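Local coordinates for beta-lactamase Mb2281c (Mycobacterium bovis, PDB 3I7J), which probably acts as a serine hydrolase of the beta-lactamase family, attacking its substrate through an active-site serine, at residues Gly161-Pro166 with Gln172-Ala177; Pro44-Ala49 with Ile117-Tyr122; Arg250-Gly253 with Leu259-Ala262. One frame throughout, in Å; residues are numbered along the deposited sequence.

Contact 1: Gly161-Pro166 with Gln172-Ala177; sequences GDLLRP and QMHADA
H174 reaches from the helix 171-177 to the end of the helix 153-164, and its side chain carries nearly all of the contact with P166 and L163. The apolar part is proline against histidine. CB of P166 lies 3.7 Å from CB of H174, and the two side chains cross at about a right angle, with CD of P166 above one face of the imidazole, 4.1 Å from ND1 of H174 and set toward the rim. CG of H174 is anti to its backbone N (chi1 -179°), which carries the ring across to P166 and to O of L163. The polar part lies at the far end of the ring: NE2 of H174 comes within 2.9 Å of the carbonyl O of L163, and CE1 of H174 is 3.1 Å from the same oxygen.

Within 161-166, R165 is the first residue to leave helical geometry. Its NH1 donates to O of L164 at 2.9 Å, coming from well above the carbonyl plane, while its NH2 forms a salt bridge with D241. OD2 of D162 pairs with R48, whereas its OD1 accepts from the backbone N of S167 and T168 and so probably helps to hold the turn leading out of the helix. The chemistry implies a joint that is mainly apolar at P166, with the imidazole nitrogen close to O of L163 at the other end.

Contact 2: Pro44-Ala49 with Ile117-Tyr122; sequences PLVARA and IEFGRY
V46 and F119 meet as branch against ring end: CG1 of V46 is 3.4 Å from CZ of F119, and CG2 of V46 lies 3.8 Å from CE2 of F119. Both methyls come at the CZ-CE2 corner from one side of the ring plane, and CB of A49 comes from the other. The side chains of V46 and F119 cross at about a right angle. With CG anti to the backbone N (chi1 -166°), the phenyl of F119 projects from the first turn of its helix into the notch between V46 and A49, one helical turn apart. The small A49 forms the shallower wall, its CB 4.2 Å from CZ of F119. Y122 enters one turn later, its CE2 edge 3.4 Å from the carbonyl O of A49, which lies in the plane of the ring; its OH is hydrogen-bonded to OE1 of E56. E118 is the N-cap of the incoming helix: OE1 of E118 accepts from N of G120 (3.0 Å) and OE2 from N of R121 (2.8 Å), both met from above the carboxylate plane.

The helices 42-56 and 119-131 are joined here in a buried setting. Helix 101-115 backs both aromatic residues, A108 and Q112 touching F119 and V111 touching Y122, while L123 and V127 extend the packing on A49 and helix 153-164 covers P44, L45 and R48.

Contact 3: Arg250-Gly253 with Leu259-Ala262; sequences RDFG and LWPA
A single pair of aromatic side chains, F252 and W260, makes the whole contact, although their CA atoms stand 10.4 Å apart. Neither a parallel stack nor a T-shape results: the phenyl and the six-membered ring of the indole have their planes at 49° and their centroids 5.4 Å apart. CD1 of F252 sits 3.7 Å from CZ3 of W260 and the same distance from CH2 of W260, while CE1 of F252 lies 3.8 Å from CZ3 of W260. CD1 and CE1 of F252 thus meet the outer end of the benzene part of the indole obliquely, and the pyrrole part is not used.

F252 holds CG anti to its backbone N (chi1 180°), which brings its ring nearer the helix. W260 instead has CG anti to the carbonyl carbon, and its CB points toward the loop. The helix is kinked next to W260, because the proline nitrogen of P261 makes no bond to the preceding turn.

Segment 250-253 lies in the loop between strand 242-248 and helix 256-271. That loop is also tied by hydrogen bonds: F252 has backbone bonds with Q229, and O of D251 accepts from the indole NE1 of W255. Further rings surround the pair: F227 meets F252, while F233 lies edge-to-face with W260 and W10 also meets it. The contact closes the connection from the last strand in sequence of the six-stranded sheet to the C-terminal helix. No polar bond crosses between the segments; the chemistry implies an apolar contact within a larger aromatic cluster, while hydrogen bonds to other residues also hold the loop.

Contacts 1 and 2 share R48. This arginine of the helix 42-56 reaches into contact 1, where its NH2 packs 3.2 Å from CD2 of H174 and its CZ lies 3.9 Å from CD2 of L163. Their centres are 16 Å apart. Contact 3 is remote, its centre 26 Å from that of contact 1 and 27 Å from that of contact 2, across the centre of the chain; the nearest atoms are about 15 and 12 Å away, respectively. Contact 2 adjoins the probable active site: the start of helix 42-56 carries K43 of a likely SxxK motif with S40, as in serine beta-lactamases, and Y99 is probably its partner. V46 lies near those residues without touching them.

Contact 1: Gly161-Pro166 with Gln172-Ala177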
loop_
_atom_site.group_PDB
_atom_site.type_symbol
_atom_site.label_atom_id
_atom_site.label_comp_id
_atom_site.label_asym_id
_atom_site.label_seq_id
_atom_site.Cartn_x
_atom_site.Cartn_y
_atom_site.Cartn_z
ATOM N N GLY A 161 -3.326 0.123 11.858
ATOM C CA GLY A 161 -3.116 -0.534 13.133
ATOM C C GLY A 161 -2.665 -1.968 12.919
ATOM O O GLY A 161 -1.804 -2.487 13.633
ATOM N N ASP A 162 -3.246 -2.610 11.913
ATOM C CA ASP A 162 -2.913 -3.988 11.591
ATOM C C ASP A 162 -1.498 -4.053 11.014
ATOM O O ASP A 162 -0.802 -5.059 11.160
ATOM C CB ASP A 162 -3.922 -4.542 10.583
ATOM C CG ASP A 162 -3.822 -6.038 10.422
ATOM O OD1 ASP A 162 -4.098 -6.756 11.402
ATOM O OD2 ASP A 162 -3.470 -6.501 9.321
ATOM N N LEU A 163 -1.069 -2.976 10.363
ATOM C CA LEU A 163 0.274 -2.935 9.776
ATOM C C LEU A 163 1.348 -2.650 10.831
ATOM O O LEU A 163 2.529 -2.919 10.621
ATOM C CB LEU A 163 0.332 -1.868 8.676
ATOM C CG LEU A 163 -0.605 -2.096 7.487
ATOM C CD1 LEU A 163 -0.456 -0.969 6.457
ATOM C CD2 LEU A 163 -0.279 -3.439 6.851
ATOM N N LEU A 164 0.916 -2.117 11.968
ATOM C CA LEU A 164 1.801 -1.768 13.073
ATOM C C LEU A 164 1.943 -2.966 14.012
ATOM O O LEU A 164 3.034 -3.269 14.495
ATOM C CB LEU A 164 1.199 -0.572 13.808
ATOM C CG LEU A 164 2.044 0.612 14.284
ATOM C CD1 LEU A 164 3.115 0.987 13.279
ATOM C CD2 LEU A 164 1.105 1.791 14.541
ATOM N N ARG A 165 0.819 -3.633 14.256
ATOM C CA ARG A 165 0.727 -4.822 15.110
ATOM C C ARG A 165 -0.154 -5.812 14.346
ATOM O O ARG A 165 -1.366 -5.840 14.533
ATOM C CB ARG A 165 0.059 -4.465 16.445
ATOM C CG ARG A 165 0.875 -3.533 17.328
ATOM C CD ARG A 165 2.140 -4.225 17.805
ATOM N NE ARG A 165 2.937 -3.383 18.703
ATOM C CZ ARG A 165 3.730 -2.398 18.300
ATOM N NH1 ARG A 165 3.844 -2.119 17.004
ATOM N NH2 ARG A 165 4.409 -1.695 19.193
ATOM N N PRO A 166 0.449 -6.644 13.485
ATOM C CA PRO A 166 -0.286 -7.628 12.682
ATOM C C PRO A 166 -1.274 -8.513 13.420
ATOM O O PRO A 166 -0.941 -9.119 14.431
ATOM C CB PRO A 166 0.830 -8.430 12.019
ATOM C CG PRO A 166 1.954 -8.322 13.007
ATOM C CD PRO A 166 1.900 -6.871 13.373
ATOM N N GLN A 172 5.028 -13.518 11.404
ATOM C CA GLN A 172 6.022 -13.974 10.430
ATOM C C GLN A 172 5.688 -13.539 9.005
ATOM O O GLN A 172 6.570 -13.131 8.249
ATOM C CB GLN A 172 6.165 -15.499 10.468
ATOM C CG GLN A 172 7.253 -16.021 9.530
ATOM C CD GLN A 172 8.537 -15.208 9.640
ATOM O OE1 GLN A 172 9.067 -15.014 10.738
ATOM N NE2 GLN A 172 9.038 -14.722 8.504
HETATM N N MSE A 173 4.421 -13.652 8.630
HETATM C CA MSE A 173 3.999 -13.245 7.301
HETATM C C MSE A 173 4.217 -11.731 7.171
HETATM O O MSE A 173 4.758 -11.253 6.172
HETATM C CB MSE A 173 2.523 -13.597 7.085
HETATM C CG MSE A 173 1.889 -12.945 5.854
HETATM SE SE MSE A 173 2.792 -13.378 4.199
HETATM C CE MSE A 173 1.758 -14.925 3.686
ATOM N N HIS A 174 3.821 -10.980 8.195
ATOM C CA HIS A 174 3.977 -9.525 8.154
ATOM C C HIS A 174 5.438 -9.113 8.070
ATOM O O HIS A 174 5.781 -8.147 7.381
ATOM C CB HIS A 174 3.324 -8.860 9.370
ATOM C CG HIS A 174 3.426 -7.365 9.362
ATOM N ND1 HIS A 174 4.387 -6.676 10.072
ATOM C CD2 HIS A 174 2.698 -6.427 8.709
ATOM C CE1 HIS A 174 4.247 -5.380 9.859
ATOM N NE2 HIS A 174 3.228 -5.203 9.035
ATOM N N ALA A 175 6.294 -9.839 8.779
ATOM C CA ALA A 175 7.720 -9.552 8.747
ATOM C C ALA A 175 8.210 -9.802 7.320
ATOM O O ALA A 175 8.991 -9.025 6.770
ATOM C CB ALA A 175 8.463 -10.460 9.723
ATOM N N ASP A 176 7.735 -10.890 6.727
ATOM C CA ASP A 176 8.112 -11.252 5.370
ATOM C C ASP A 176 7.575 -10.230 4.360
ATOM O O ASP A 176 8.285 -9.817 3.450
ATOM C CB ASP A 176 7.583 -12.653 5.042
ATOM C CG ASP A 176 8.012 -13.138 3.662
ATOM O OD1 ASP A 176 8.057 -14.361 3.440
ATOM O OD2 ASP A 176 8.296 -12.298 2.794
ATOM N N ALA A 177 6.321 -9.827 4.536
ATOM C CA ALA A 177 5.689 -8.867 3.650
ATOM C C ALA A 177 6.362 -7.502 3.727
ATOM O O ALA A 177 6.299 -6.725 2.780
ATOM C CB ALA A 177 4.209 -8.737 3.991
#

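Contact 2: Pro44-Ala49 with Ile117-Tyr122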
loop_
_atom_site.group_PDB
_atom_site.type_symbol
_atom_site.label_atom_id
_atom_site.label_comp_id
_atom_site.label_asym_id
_atom_site.label_seq_id
_atom_site.Cartn_x
_atom_site.Cartn_y
_atom_site.Cartn_z
ATOM N N PRO A 44 -2.132 -1.973 -0.999
ATOM C CA PRO A 44 -1.838 -2.560 0.314
ATOM C C PRO A 44 -3.004 -3.416 0.824
ATOM O O PRO A 44 -2.797 -4.424 1.510
ATOM C CB PRO A 44 -1.580 -1.332 1.193
ATOM C CG PRO A 44 -1.042 -0.326 0.208
ATOM C CD PRO A 44 -1.983 -0.509 -0.968
ATOM N N LEU A 45 -4.226 -3.022 0.477
ATOM C CA LEU A 45 -5.408 -3.767 0.907
ATOM C C LEU A 45 -5.456 -5.116 0.193
ATOM O O LEU A 45 -5.684 -6.157 0.816
ATOM C CB LEU A 45 -6.685 -2.970 0.608
ATOM C CG LEU A 45 -6.860 -1.620 1.312
ATOM C CD1 LEU A 45 -8.145 -0.965 0.830
ATOM C CD2 LEU A 45 -6.916 -1.819 2.829
ATOM N N VAL A 46 -5.239 -5.096 -1.118
ATOM C CA VAL A 46 -5.257 -6.320 -1.905
ATOM C C VAL A 46 -4.090 -7.206 -1.493
ATOM O O VAL A 46 -4.233 -8.429 -1.398
ATOM C CB VAL A 46 -5.171 -6.006 -3.423
ATOM C CG1 VAL A 46 -5.043 -7.293 -4.228
ATOM C CG2 VAL A 46 -6.413 -5.239 -3.860
ATOM N N ALA A 47 -2.937 -6.591 -1.247
ATOM C CA ALA A 47 -1.754 -7.343 -0.830
ATOM C C ALA A 47 -2.014 -8.072 0.488
ATOM O O ALA A 47 -1.619 -9.228 0.655
ATOM C CB ALA A 47 -0.570 -6.411 -0.670
ATOM N N ARG A 48 -2.676 -7.398 1.425
ATOM C CA ARG A 48 -2.951 -8.023 2.710
ATOM C C ARG A 48 -3.926 -9.178 2.525
ATOM O O ARG A 48 -3.851 -10.194 3.228
ATOM C CB ARG A 48 -3.523 -7.011 3.698
ATOM C CG ARG A 48 -3.529 -7.507 5.135
ATOM C CD ARG A 48 -2.119 -7.807 5.596
ATOM N NE ARG A 48 -1.883 -7.372 6.967
ATOM C CZ ARG A 48 -0.673 -7.219 7.486
ATOM N NH1 ARG A 48 -0.535 -6.825 8.742
ATOM N NH2 ARG A 48 0.401 -7.455 6.737
ATOM N N ALA A 49 -4.844 -9.020 1.577
ATOM C CA ALA A 49 -5.818 -10.063 1.282
ATOM C C ALA A 49 -5.084 -11.272 0.691
ATOM O O ALA A 49 -5.396 -12.422 1.021
ATOM C CB ALA A 49 -6.861 -9.544 0.301
ATOM N N ILE A 117 -13.998 -17.659 -4.237
ATOM C CA ILE A 117 -14.727 -16.476 -3.790
ATOM C C ILE A 117 -14.418 -15.245 -4.641
ATOM O O ILE A 117 -13.259 -14.982 -4.962
ATOM C CB ILE A 117 -14.382 -16.156 -2.330
ATOM C CG1 ILE A 117 -14.655 -17.389 -1.463
ATOM C CG2 ILE A 117 -15.192 -14.963 -1.853
ATOM C CD1 ILE A 117 -14.248 -17.224 -0.014
ATOM N N GLU A 118 -15.452 -14.487 -5.002
ATOM C CA GLU A 118 -15.252 -13.287 -5.815
ATOM C C GLU A 118 -14.262 -12.401 -5.061
ATOM O O GLU A 118 -14.440 -12.137 -3.869
ATOM C CB GLU A 118 -16.588 -12.577 -6.047
ATOM C CG GLU A 118 -16.499 -11.422 -7.033
ATOM C CD GLU A 118 -16.138 -10.126 -6.358
ATOM O OE1 GLU A 118 -15.477 -9.274 -6.992
ATOM O OE2 GLU A 118 -16.534 -9.956 -5.185
ATOM N N PHE A 119 -13.223 -11.937 -5.750
ATOM C CA PHE A 119 -12.199 -11.156 -5.072
ATOM C C PHE A 119 -12.656 -9.991 -4.210
ATOM O O PHE A 119 -12.139 -9.807 -3.112
ATOM C CB PHE A 119 -11.125 -10.650 -6.037
ATOM C CG PHE A 119 -9.910 -10.133 -5.323
ATOM C CD1 PHE A 119 -9.059 -11.012 -4.661
ATOM C CD2 PHE A 119 -9.678 -8.770 -5.211
ATOM C CE1 PHE A 119 -8.002 -10.537 -3.892
ATOM C CE2 PHE A 119 -8.625 -8.284 -4.443
ATOM C CZ PHE A 119 -7.790 -9.171 -3.783
ATOM N N GLY A 120 -13.597 -9.193 -4.700
ATOM C CA GLY A 120 -14.073 -8.083 -3.899
ATOM C C GLY A 120 -14.626 -8.598 -2.581
ATOM O O GLY A 120 -14.374 -8.030 -1.519
ATOM N N ARG A 121 -15.380 -9.689 -2.651
ATOM C CA ARG A 121 -15.962 -10.286 -1.461
ATOM C C ARG A 121 -14.885 -10.945 -0.618
ATOM O O ARG A 121 -14.978 -10.960 0.604
ATOM C CB ARG A 121 -17.028 -11.313 -1.853
ATOM C CG ARG A 121 -17.593 -12.113 -0.695
ATOM C CD ARG A 121 -18.555 -13.168 -1.208
ATOM N NE ARG A 121 -19.073 -14.018 -0.142
ATOM C CZ ARG A 121 -19.965 -14.986 -0.328
ATOM N NH1 ARG A 121 -20.436 -15.227 -1.545
ATOM N NH2 ARG A 121 -20.399 -15.704 0.702
ATOM N N TYR A 122 -13.859 -11.488 -1.265
ATOM C CA TYR A 122 -12.779 -12.128 -0.530
ATOM C C TYR A 122 -12.033 -11.080 0.294
ATOM O O TYR A 122 -11.665 -11.324 1.446
ATOM C CB TYR A 122 -11.793 -12.816 -1.477
ATOM C CG TYR A 122 -10.716 -13.570 -0.731
ATOM C CD1 TYR A 122 -10.927 -14.884 -0.309
ATOM C CD2 TYR A 122 -9.524 -12.939 -0.357
ATOM C CE1 TYR A 122 -9.989 -15.548 0.470
ATOM C CE2 TYR A 122 -8.577 -13.596 0.425
ATOM C CZ TYR A 122 -8.821 -14.898 0.836
ATOM O OH TYR A 122 -7.916 -15.547 1.634
#

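Contact 3: Arg250-Gly253 with Leu259-Ala262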
loop_
_atom_site.group_PDB
_atom_site.type_symbol
_atom_site.label_atom_id
_atom_site.label_comp_id
_atom_site.label_asym_id
_atom_site.label_seq_id
_atom_site.Cartn_x
_atom_site.Cartn_y
_atom_site.Cartn_z
ATOM N N ARG A 250 -7.498 15.746 -4.428
ATOM C CA ARG A 250 -6.737 16.310 -5.536
ATOM C C ARG A 250 -5.715 15.288 -6.019
ATOM O O ARG A 250 -4.921 14.773 -5.231
ATOM C CB ARG A 250 -6.014 17.591 -5.118
ATOM C CG ARG A 250 -5.342 18.299 -6.289
ATOM C CD ARG A 250 -4.636 19.584 -5.872
ATOM N NE ARG A 250 -3.983 20.215 -7.012
ATOM C CZ ARG A 250 -3.225 21.304 -6.938
ATOM N NH1 ARG A 250 -3.015 21.899 -5.771
ATOM N NH2 ARG A 250 -2.670 21.799 -8.036
ATOM N N ASP A 251 -5.740 14.999 -7.315
ATOM C CA ASP A 251 -4.818 14.033 -7.884
ATOM C C ASP A 251 -3.368 14.432 -7.640
ATOM O O ASP A 251 -3.042 15.616 -7.585
ATOM C CB ASP A 251 -5.066 13.872 -9.389
ATOM C CG ASP A 251 -6.421 13.264 -9.698
ATOM O OD1 ASP A 251 -6.948 12.498 -8.863
ATOM O OD2 ASP A 251 -6.966 13.538 -10.789
ATOM N N PHE A 252 -2.509 13.427 -7.485
ATOM C CA PHE A 252 -1.082 13.624 -7.250
ATOM C C PHE A 252 -0.479 14.552 -8.297
ATOM O O PHE A 252 -0.848 14.489 -9.466
ATOM C CB PHE A 252 -0.367 12.279 -7.313
ATOM C CG PHE A 252 1.110 12.367 -7.085
ATOM C CD1 PHE A 252 1.616 12.557 -5.811
ATOM C CD2 PHE A 252 2.002 12.253 -8.141
ATOM C CE1 PHE A 252 2.994 12.629 -5.592
ATOM C CE2 PHE A 252 3.383 12.325 -7.931
ATOM C CZ PHE A 252 3.873 12.512 -6.657
ATOM N N GLY A 253 0.458 15.399 -7.878
ATOM C CA GLY A 253 1.101 16.325 -8.800
ATOM C C GLY A 253 2.262 17.038 -8.123
ATOM O O GLY A 253 2.660 16.661 -7.020
ATOM N N LEU A 259 5.024 19.106 0.149
ATOM C CA LEU A 259 4.087 19.001 1.262
ATOM C C LEU A 259 4.046 17.625 1.911
ATOM O O LEU A 259 4.052 17.509 3.142
ATOM C CB LEU A 259 2.676 19.387 0.813
ATOM C CG LEU A 259 2.467 20.812 0.301
ATOM C CD1 LEU A 259 0.988 21.030 0.014
ATOM C CD2 LEU A 259 2.951 21.816 1.341
ATOM N N TRP A 260 3.998 16.575 1.103
ATOM C CA TRP A 260 3.935 15.234 1.671
ATOM C C TRP A 260 5.112 14.919 2.584
ATOM O O TRP A 260 4.922 14.454 3.697
ATOM C CB TRP A 260 3.781 14.204 0.549
ATOM C CG TRP A 260 2.370 14.178 0.012
ATOM C CD1 TRP A 260 1.358 15.053 0.312
ATOM C CD2 TRP A 260 1.809 13.212 -0.883
ATOM N NE1 TRP A 260 0.203 14.682 -0.339
ATOM C CE2 TRP A 260 0.451 13.553 -1.074
ATOM C CE3 TRP A 260 2.321 12.086 -1.536
ATOM C CZ2 TRP A 260 -0.399 12.807 -1.896
ATOM C CZ3 TRP A 260 1.475 11.343 -2.356
ATOM C CH2 TRP A 260 0.131 11.705 -2.524
ATOM N N PRO A 261 6.343 15.181 2.129
ATOM C CA PRO A 261 7.510 14.902 2.973
ATOM C C PRO A 261 7.504 15.785 4.232
ATOM O O PRO A 261 7.866 15.341 5.323
ATOM C CB PRO A 261 8.686 15.227 2.052
ATOM C CG PRO A 261 8.129 14.935 0.681
ATOM C CD PRO A 261 6.759 15.545 0.762
ATOM N N ALA A 262 7.075 17.032 4.069
ATOM C CA ALA A 262 7.028 17.975 5.176
ATOM C C ALA A 262 6.073 17.552 6.279
ATOM O O ALA A 262 6.416 17.627 7.460
ATOM C CB ALA A 262 6.645 19.370 4.665
#